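Putative Hit-like protein involved in cell-cycle regulation (Streptococcus mutans, PDB 3L7X) is a zinc-binding histidine triad (HIT) family protein, probably a nucleotide-binding hydrolase or transferase, that has been linked tentatively to cell-cycle regulation. Local coordinates at residues A[37-42]-A[46-51]; A[71-76]-A[104-109]. All blocks are in the same frame, centred on the assembly; numbering follows the deposited sequence.

Overall arrangement
Following the chain from the N terminus, the zinc-binding pair Cys38 and Cys41 leads into helix 39-45, after which the chain turns back on the helix end. There contact 1 (37-42 with 46-51) closes a very short loop ahead of strand 52-55. Contact 2 (71-76 with 104-109) opens later and closes a longer excursion, tying strand 73-77 of the antiparallel sheet to helix 99-110. The two loops follow one another in series, neither nesting nor crossing, with centres about 19 Å apart. They nevertheless touch: Phe40 of the first packs on Leu74 and Ile76 of the second, joining the zinc-bearing helix to the central sheet.

Contact 1: A[37-42]-A[46-51]; sequences DCLFCK and GDIPSS. With ZN (zinc ion), chain B.
A single carbonyl oxygen, Lys42 O, faces successive backbone N-H groups of the chain that leaves helix 39-45. Asp47 N donates to Lys42 O at 3.0 Å, and Ile48 N adds a longer, weak bond to the same oxygen. Gly46, with positive phi, completes a Schellman motif at this C-terminal end. Beyond the turn, Ile48 folds back over the helix surface. Its CG1 is anti to the carbonyl carbon (chi1 -62°) and the chain is extended beyond it, which lays CD1 against the side chains of Leu39 and Lys42. Ile48 CD1 lies 3.7 Å from Lys42 CB and meets Leu39 CD1 at 3.5 Å, tight for two carbons, with the Leu39 and Ile48 side chains crossing at about a right angle. At the other end of the helix, Cys38 is the N-cap: its SG accepts from Cys41 N at 3.5 Å while also binding zinc at 2.3 Å. Cys41 SG is a second ligand, and His80 and His131 complete the Cys2His2 site. The N-H donated to Cys38 SG probably tempers the thiolate's negative charge, so the first helical turn supplies two of the four zinc ligands and may also help to stabilise one of them.

Contact 2: A[71-76]-A[104-109]; sequences GHTLVI and RALQKA
In this HIT-domain protein, the strand that begins at Thr73 belongs to the central antiparallel sheet, and segment 104-109 of helix 99-110 meets the start of that strand through Leu106. The CG of Leu106, anti to the backbone N (chi1 -164°), carries both methyls toward the turn leading into the strand. Leu106 CD1 lies 3.2 Å from Gly71 O and Leu106 CD2 3.5 Å from it, both methyls being set against one carbonyl oxygen. The leucine also meets the threonine hydroxyl with both branches: Thr73 OG1 is 3.6 Å from Leu106 CD1 and 3.7 Å from Leu106 CD2. The side chains of Thr73 and Leu106 run past each other in opposite directions. With OG1 beside its own backbone N (chi1 -71°), Thr73 reaches back to donate a hydrogen bond to Gly71 O at 2.9 Å, approaching 34° out of the carbonyl plane. This bond gives the buried hydroxyl and carbonyl a polar partner in each other beneath an apolar cover, and it links the residues on either side of His72 where the chain enters the strand. Gly71 itself has positive phi, a conformation well suited to glycine. Strand 73-77 runs between strands 59-63 and 134-139, with Thr73 bonded through its backbone to Leu136. Leu106 rests in turn on Leu136 and Pro138 of strand 134-139, while Ile167 of the second subunit packs against Leu106 and Ala109, placing helix 99-110 between the sheet and the dimer partner.

Contact 1: A[37-42]-A[46-51]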
loop_
_atom_site.group_PDB
_atom_site.type_symbol
_atom_site.label_atom_id
_atom_site.label_comp_id
_atom_site.label_asym_id
_atom_site.label_seq_id
_atom_site.Cartn_x
_atom_site.Cartn_y
_atom_site.Cartn_z
ATOM N N ASP A 37 -9.039 -9.936 21.889
ATOM C CA ASP A 37 -8.411 -11.023 21.133
ATOM C C ASP A 37 -7.662 -10.468 19.906
ATOM O O ASP A 37 -7.644 -11.107 18.826
ATOM C CB ASP A 37 -9.423 -12.067 20.661
ATOM C CG ASP A 37 -9.978 -12.916 21.798
ATOM O OD1 ASP A 37 -9.426 -12.867 22.915
ATOM O OD2 ASP A 37 -10.977 -13.629 21.552
ATOM N N CYS A 38 -7.157 -9.253 20.036
ATOM C CA CYS A 38 -6.343 -8.694 18.950
ATOM C C CYS A 38 -4.884 -8.499 19.336
ATOM O O CYS A 38 -4.552 -7.628 20.143
ATOM C CB CYS A 38 -6.945 -7.339 18.504
ATOM S SG CYS A 38 -5.950 -6.657 17.077
ATOM N N LEU A 39 -4.012 -9.323 18.750
ATOM C CA LEU A 39 -2.591 -9.295 19.111
ATOM C C LEU A 39 -1.980 -7.885 18.892
ATOM O O LEU A 39 -1.159 -7.415 19.704
ATOM C CB LEU A 39 -1.824 -10.272 18.210
ATOM C CG LEU A 39 -0.309 -10.173 18.411
ATOM C CD1 LEU A 39 0.057 -10.696 19.744
ATOM C CD2 LEU A 39 0.397 -10.956 17.294
ATOM N N PHE A 40 -2.378 -7.223 17.803
ATOM C CA PHE A 40 -1.814 -5.909 17.499
ATOM C C PHE A 40 -2.292 -4.828 18.486
ATOM O O PHE A 40 -1.525 -3.945 18.822
ATOM C CB PHE A 40 -2.055 -5.478 16.030
ATOM C CG PHE A 40 -1.233 -6.283 15.032
ATOM C CD1 PHE A 40 -0.431 -7.352 15.464
ATOM C CD2 PHE A 40 -1.400 -6.098 13.650
ATOM C CE1 PHE A 40 0.328 -8.142 14.581
ATOM C CE2 PHE A 40 -0.634 -6.903 12.764
ATOM C CZ PHE A 40 0.223 -7.909 13.207
ATOM N N CYS A 41 -3.545 -4.942 18.962
ATOM C CA CYS A 41 -4.040 -4.038 20.008
ATOM C C CYS A 41 -3.220 -4.268 21.285
ATOM O O CYS A 41 -2.875 -3.303 22.003
ATOM C CB CYS A 41 -5.532 -4.276 20.283
ATOM S SG CYS A 41 -6.603 -3.349 19.076
ATOM N N LYS A 42 -2.913 -5.532 21.558
ATOM C CA LYS A 42 -2.108 -5.829 22.755
ATOM C C LYS A 42 -0.696 -5.272 22.624
ATOM O O LYS A 42 -0.143 -4.719 23.562
ATOM C CB LYS A 42 -2.087 -7.333 23.005
ATOM C CG LYS A 42 -3.453 -7.877 23.433
ATOM C CD LYS A 42 -3.357 -9.381 23.506
ATOM C CE LYS A 42 -4.741 -9.996 23.751
ATOM N NZ LYS A 42 -4.610 -11.462 23.961
ATOM N N GLY A 46 1.041 -2.118 24.857
ATOM C CA GLY A 46 2.295 -2.376 25.547
ATOM C C GLY A 46 2.216 -3.659 26.390
ATOM O O GLY A 46 3.130 -3.959 27.193
ATOM N N ASP A 47 1.154 -4.441 26.208
ATOM C CA ASP A 47 0.974 -5.693 26.974
ATOM C C ASP A 47 1.878 -6.807 26.451
ATOM O O ASP A 47 2.305 -7.685 27.206
ATOM C CB ASP A 47 -0.475 -6.178 26.922
ATOM C CG ASP A 47 -1.428 -5.231 27.612
ATOM O OD1 ASP A 47 -0.961 -4.387 28.423
ATOM O OD2 ASP A 47 -2.644 -5.362 27.356
ATOM N N ILE A 48 2.145 -6.762 25.137
ATOM C CA ILE A 48 2.998 -7.723 24.442
ATOM C C ILE A 48 4.097 -6.918 23.723
ATOM O O ILE A 48 3.799 -5.870 23.164
ATOM C CB ILE A 48 2.151 -8.465 23.383
ATOM C CG1 ILE A 48 1.029 -9.233 24.092
ATOM C CG2 ILE A 48 2.978 -9.391 22.520
ATOM C CD1 ILE A 48 0.286 -10.177 23.167
ATOM N N PRO A 49 5.355 -7.391 23.771
ATOM C CA PRO A 49 6.515 -6.677 23.266
ATOM C C PRO A 49 6.588 -6.813 21.736
ATOM O O PRO A 49 6.055 -7.747 21.137
ATOM C CB PRO A 49 7.719 -7.424 23.874
ATOM C CG PRO A 49 7.211 -8.612 24.504
ATOM C CD PRO A 49 5.721 -8.712 24.320
ATOM N N SER A 50 7.247 -5.844 21.135
ATOM C CA SER A 50 7.426 -5.871 19.667
ATOM C C SER A 50 8.786 -5.264 19.380
ATOM O O SER A 50 9.364 -4.590 20.246
ATOM C CB SER A 50 6.289 -5.088 18.984
ATOM O OG SER A 50 6.354 -3.717 19.286
ATOM N N SER A 51 9.340 -5.525 18.190
ATOM C CA SER A 51 10.633 -4.947 17.847
ATOM C C SER A 51 10.413 -3.614 17.175
ATOM O O SER A 51 10.397 -3.563 15.946
ATOM C CB SER A 51 11.415 -5.838 16.868
ATOM O OG SER A 51 11.510 -7.164 17.363
HETATM ZN ZN ZN B . -6.437 -4.428 17.046
#

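Contact 2: A[71-76]-A[104-109]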
loop_
_atom_site.group_PDB
_atom_site.type_symbol
_atom_site.label_atom_id
_atom_site.label_comp_id
_atom_site.label_asym_id
_atom_site.label_seq_id
_atom_site.Cartn_x
_atom_site.Cartn_y
_atom_site.Cartn_z
ATOM N N GLY A 71 14.654 -6.548 7.274
ATOM C CA GLY A 71 14.024 -5.269 7.510
ATOM C C GLY A 71 12.542 -5.218 7.279
ATOM O O GLY A 71 11.957 -4.173 7.443
ATOM N N HIS A 72 11.924 -6.353 6.949
ATOM C CA HIS A 72 10.468 -6.430 6.724
ATOM C C HIS A 72 9.818 -5.842 7.973
ATOM O O HIS A 72 10.113 -6.290 9.124
ATOM C CB HIS A 72 10.150 -7.913 6.557
ATOM C CG HIS A 72 8.700 -8.302 6.464
ATOM N ND1 HIS A 72 7.628 -7.463 6.151
ATOM C CD2 HIS A 72 8.175 -9.539 6.605
ATOM C CE1 HIS A 72 6.511 -8.198 6.102
ATOM N NE2 HIS A 72 6.839 -9.456 6.340
ATOM N N THR A 73 8.927 -4.841 7.759
ATOM C CA THR A 73 8.343 -4.067 8.883
ATOM C C THR A 73 6.847 -3.999 8.696
ATOM O O THR A 73 6.384 -3.965 7.524
ATOM C CB THR A 73 8.947 -2.565 8.840
ATOM O OG1 THR A 73 10.316 -2.653 9.232
ATOM C CG2 THR A 73 8.244 -1.645 9.827
ATOM N N LEU A 74 6.069 -3.956 9.802
ATOM C CA LEU A 74 4.654 -3.700 9.680
ATOM C C LEU A 74 4.432 -2.320 10.274
ATOM O O LEU A 74 4.994 -1.981 11.337
ATOM C CB LEU A 74 3.739 -4.682 10.501
ATOM C CG LEU A 74 3.882 -6.143 10.089
ATOM C CD1 LEU A 74 2.849 -6.988 10.839
ATOM C CD2 LEU A 74 3.618 -6.326 8.520
ATOM N N VAL A 75 3.600 -1.532 9.595
ATOM C CA VAL A 75 3.154 -0.231 10.147
ATOM C C VAL A 75 1.667 -0.348 10.435
ATOM O O VAL A 75 0.896 -0.751 9.570
ATOM C CB VAL A 75 3.383 0.906 9.116
ATOM C CG1 VAL A 75 3.005 2.280 9.745
ATOM C CG2 VAL A 75 4.867 0.879 8.625
ATOM N N ILE A 76 1.284 -0.099 11.701
ATOM C CA ILE A 76 -0.126 -0.246 12.083
ATOM C C ILE A 76 -0.710 1.011 12.687
ATOM O O ILE A 76 -0.002 1.783 13.286
ATOM C CB ILE A 76 -0.318 -1.443 13.062
ATOM C CG1 ILE A 76 0.314 -1.117 14.427
ATOM C CG2 ILE A 76 0.355 -2.702 12.489
ATOM C CD1 ILE A 76 -0.014 -2.247 15.488
ATOM N N ARG A 104 11.956 5.328 3.892
ATOM C CA ARG A 104 13.271 5.902 3.558
ATOM C C ARG A 104 14.291 5.425 4.578
ATOM O O ARG A 104 15.404 5.025 4.212
ATOM C CB ARG A 104 13.220 7.411 3.509
ATOM C CG ARG A 104 12.637 7.908 2.190
ATOM C CD ARG A 104 12.750 9.450 2.093
ATOM N NE ARG A 104 11.857 10.215 2.978
ATOM C CZ ARG A 104 10.636 10.590 2.641
ATOM N NH1 ARG A 104 10.076 10.175 1.501
ATOM N NH2 ARG A 104 9.968 11.339 3.494
ATOM N N ALA A 105 13.911 5.487 5.854
ATOM C CA ALA A 105 14.826 5.036 6.924
ATOM C C ALA A 105 15.152 3.546 6.777
ATOM O O ALA A 105 16.293 3.116 6.932
ATOM C CB ALA A 105 14.213 5.332 8.314
ATOM N N LEU A 106 14.136 2.724 6.526
ATOM C CA LEU A 106 14.369 1.308 6.315
ATOM C C LEU A 106 15.333 1.012 5.159
ATOM O O LEU A 106 16.214 0.146 5.226
ATOM C CB LEU A 106 12.996 0.665 6.077
ATOM C CG LEU A 106 12.786 -0.794 6.169
ATOM C CD1 LEU A 106 13.259 -1.288 7.564
ATOM C CD2 LEU A 106 11.247 -1.025 6.020
ATOM N N GLN A 107 15.138 1.729 4.067
ATOM C CA GLN A 107 15.990 1.557 2.917
ATOM C C GLN A 107 17.408 1.978 3.277
ATOM O O GLN A 107 18.353 1.289 2.929
ATOM C CB GLN A 107 15.493 2.391 1.714
ATOM C CG GLN A 107 16.495 2.271 0.544
ATOM C CD GLN A 107 16.041 3.037 -0.689
ATOM O OE1 GLN A 107 15.580 4.199 -0.591
ATOM N NE2 GLN A 107 16.204 2.407 -1.873
ATOM N N LYS A 108 17.548 3.076 4.018
ATOM C CA LYS A 108 18.894 3.556 4.379
ATOM C C LYS A 108 19.587 2.527 5.296
ATOM O O LYS A 108 20.748 2.117 5.083
ATOM C CB LYS A 108 18.798 4.901 5.110
ATOM C CG LYS A 108 18.445 6.103 4.229
ATOM C CD LYS A 108 18.639 7.444 4.999
ATOM C CE LYS A 108 17.812 7.548 6.322
ATOM N NZ LYS A 108 16.292 7.860 6.255
ATOM N N ALA A 109 18.874 2.106 6.340
ATOM C CA ALA A 109 19.445 1.162 7.308
ATOM C C ALA A 109 19.870 -0.158 6.685
ATOM O O ALA A 109 20.902 -0.727 7.091
ATOM C CB ALA A 109 18.447 0.898 8.427
#